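Epidermin decarboxylase (PDB 1G63) catalyses the FMN-dependent oxidative decarboxylation of the C-terminal cysteine residue of the epidermin precursor, leaving a carbon-carbon double bond. Local coordinates at residues Lys4-Ala9 against Glu75-Leu80. Sequence-based numbering, arbitrary orientation.
Sequences KLLICA and EYILVL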
# COMPACT_ATOMS: atom_id res chain seq x y z
N LYS B 4 35.78 15.06 17.00
CA LYS B 4 34.61 14.29 16.60
C LYS B 4 34.73 12.77 16.69
O LYS B 4 35.69 12.17 16.20
CB LYS B 4 34.17 14.72 15.20
CG LYS B 4 33.76 16.18 15.13
CD LYS B 4 33.38 16.60 13.73
CE LYS B 4 33.06 18.08 13.69
NZ LYS B 4 32.73 18.55 12.32
N LEU B 5 33.74 12.16 17.32
CA LEU B 5 33.69 10.72 17.50
C LEU B 5 32.41 10.12 16.92
O LEU B 5 31.31 10.64 17.13
CB LEU B 5 33.80 10.38 18.99
CG LEU B 5 33.73 8.90 19.41
CD1 LEU B 5 34.52 8.70 20.68
CD2 LEU B 5 32.29 8.46 19.59
N LEU B 6 32.56 9.03 16.18
CA LEU B 6 31.42 8.35 15.56
C LEU B 6 31.17 6.99 16.20
O LEU B 6 32.10 6.21 16.39
CB LEU B 6 31.65 8.16 14.06
CG LEU B 6 30.66 7.26 13.32
CD1 LEU B 6 29.24 7.80 13.48
CD2 LEU B 6 31.03 7.17 11.85
N ILE B 7 29.92 6.73 16.55
CA ILE B 7 29.56 5.45 17.13
C ILE B 7 28.83 4.64 16.07
O ILE B 7 27.86 5.11 15.48
CB ILE B 7 28.59 5.58 18.33
CG1 ILE B 7 29.30 6.22 19.52
CG2 ILE B 7 28.06 4.19 18.72
CD1 ILE B 7 28.39 6.44 20.71
N CYS B 8 29.32 3.44 15.81
CA CYS B 8 28.68 2.54 14.86
C CYS B 8 28.04 1.46 15.72
O CYS B 8 28.73 0.60 16.26
CB CYS B 8 29.72 1.93 13.90
SG CYS B 8 30.36 3.12 12.67
N ALA B 9 26.72 1.53 15.87
CA ALA B 9 25.97 0.58 16.69
C ALA B 9 25.38 -0.57 15.87
O ALA B 9 24.80 -0.36 14.80
CB ALA B 9 24.87 1.30 17.45
N GLU B 75 37.67 11.62 14.15
CA GLU B 75 39.00 11.23 14.60
C GLU B 75 38.95 9.84 15.21
O GLU B 75 39.92 9.10 15.18
CB GLU B 75 39.53 12.24 15.62
CG GLU B 75 39.99 13.57 15.00
CD GLU B 75 40.49 14.57 16.03
OE1 GLU B 75 41.39 14.22 16.83
OE2 GLU B 75 39.98 15.71 16.06
N TYR B 76 37.79 9.48 15.75
CA TYR B 76 37.60 8.17 16.35
C TYR B 76 36.31 7.53 15.86
O TYR B 76 35.28 8.19 15.76
CB TYR B 76 37.55 8.28 17.88
CG TYR B 76 38.58 9.20 18.48
CD1 TYR B 76 38.39 10.58 18.48
CD2 TYR B 76 39.75 8.70 19.04
CE1 TYR B 76 39.34 11.43 19.02
CE2 TYR B 76 40.71 9.54 19.59
CZ TYR B 76 40.50 10.91 19.58
OH TYR B 76 41.44 11.77 20.12
N ILE B 77 36.38 6.24 15.57
CA ILE B 77 35.22 5.49 15.12
C ILE B 77 35.10 4.26 16.00
O ILE B 77 35.98 3.39 15.99
CB ILE B 77 35.36 5.07 13.64
CG1 ILE B 77 35.48 6.31 12.77
CG2 ILE B 77 34.14 4.25 13.22
CD1 ILE B 77 35.69 6.02 11.30
N LEU B 78 34.03 4.19 16.77
CA LEU B 78 33.79 3.07 17.67
C LEU B 78 32.64 2.22 17.17
O LEU B 78 31.63 2.74 16.69
CB LEU B 78 33.43 3.57 19.08
CG LEU B 78 34.43 4.27 19.99
CD1 LEU B 78 35.08 5.45 19.29
CD2 LEU B 78 33.70 4.71 21.24
N VAL B 79 32.79 0.91 17.26
CA VAL B 79 31.70 0.03 16.90
C VAL B 79 31.28 -0.46 18.28
O VAL B 79 31.91 -1.32 18.89
CB VAL B 79 32.17 -1.10 15.96
CG1 VAL B 79 33.35 -1.79 16.54
CG2 VAL B 79 31.02 -2.08 15.72
N LEU B 80 30.20 0.14 18.78
CA LEU B 80 29.70 -0.12 20.11
C LEU B 80 28.17 -0.08 20.15
O LEU B 80 27.57 0.95 19.85
CB LEU B 80 30.27 0.95 21.05
CG LEU B 80 29.80 1.10 22.50
CD1 LEU B 80 30.30 -0.06 23.34
CD2 LEU B 80 30.34 2.41 23.05
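L6 and C8 offer both N and O to the neighbouring strand, the alternation expected of a parallel ladder. L6 N donates to Y76 O at 2.9 Å, almost straight. L6 O accepts L78 N at 2.8 Å, the donor lying nearly along the C=O axis. C8 N then reaches L78 O, and C8 O takes L80 N at 3.0 Å. This last bond is bent to 131°, with the donor well above the carbonyl plane, where the strand bends at L80. At the other end K4 O receives E75 N at 2.9 Å and, weakly, Y76 N. The two short strand axes come within 4.5 Å of each other, nearly parallel, with 19° between their N-to-C directions.

Side chains alternate between two faces. On that of L5, Y76, I7 and L78, L5 and L78 cross at about a right angle, L5 CD1 to L78 CD1 3.6 Å. With CG anti to the backbone N (chi1 178°), L5 sets that atom against L78 CD1 as well. I7 CG2 approaches L80 O. Helix 18-25 packs on this face, I7 touching I18 and L25. On the other face C8 SG meets I77 CG2 at 4.0 Å.

Strand 5-9 thus pairs with 76-82 on one edge and 32-36 on the other, the central strand order 2-1-4 of a Rossmann-like flavoprotein sheet, with the side chain of V79 about 8 Å from a bound FMN.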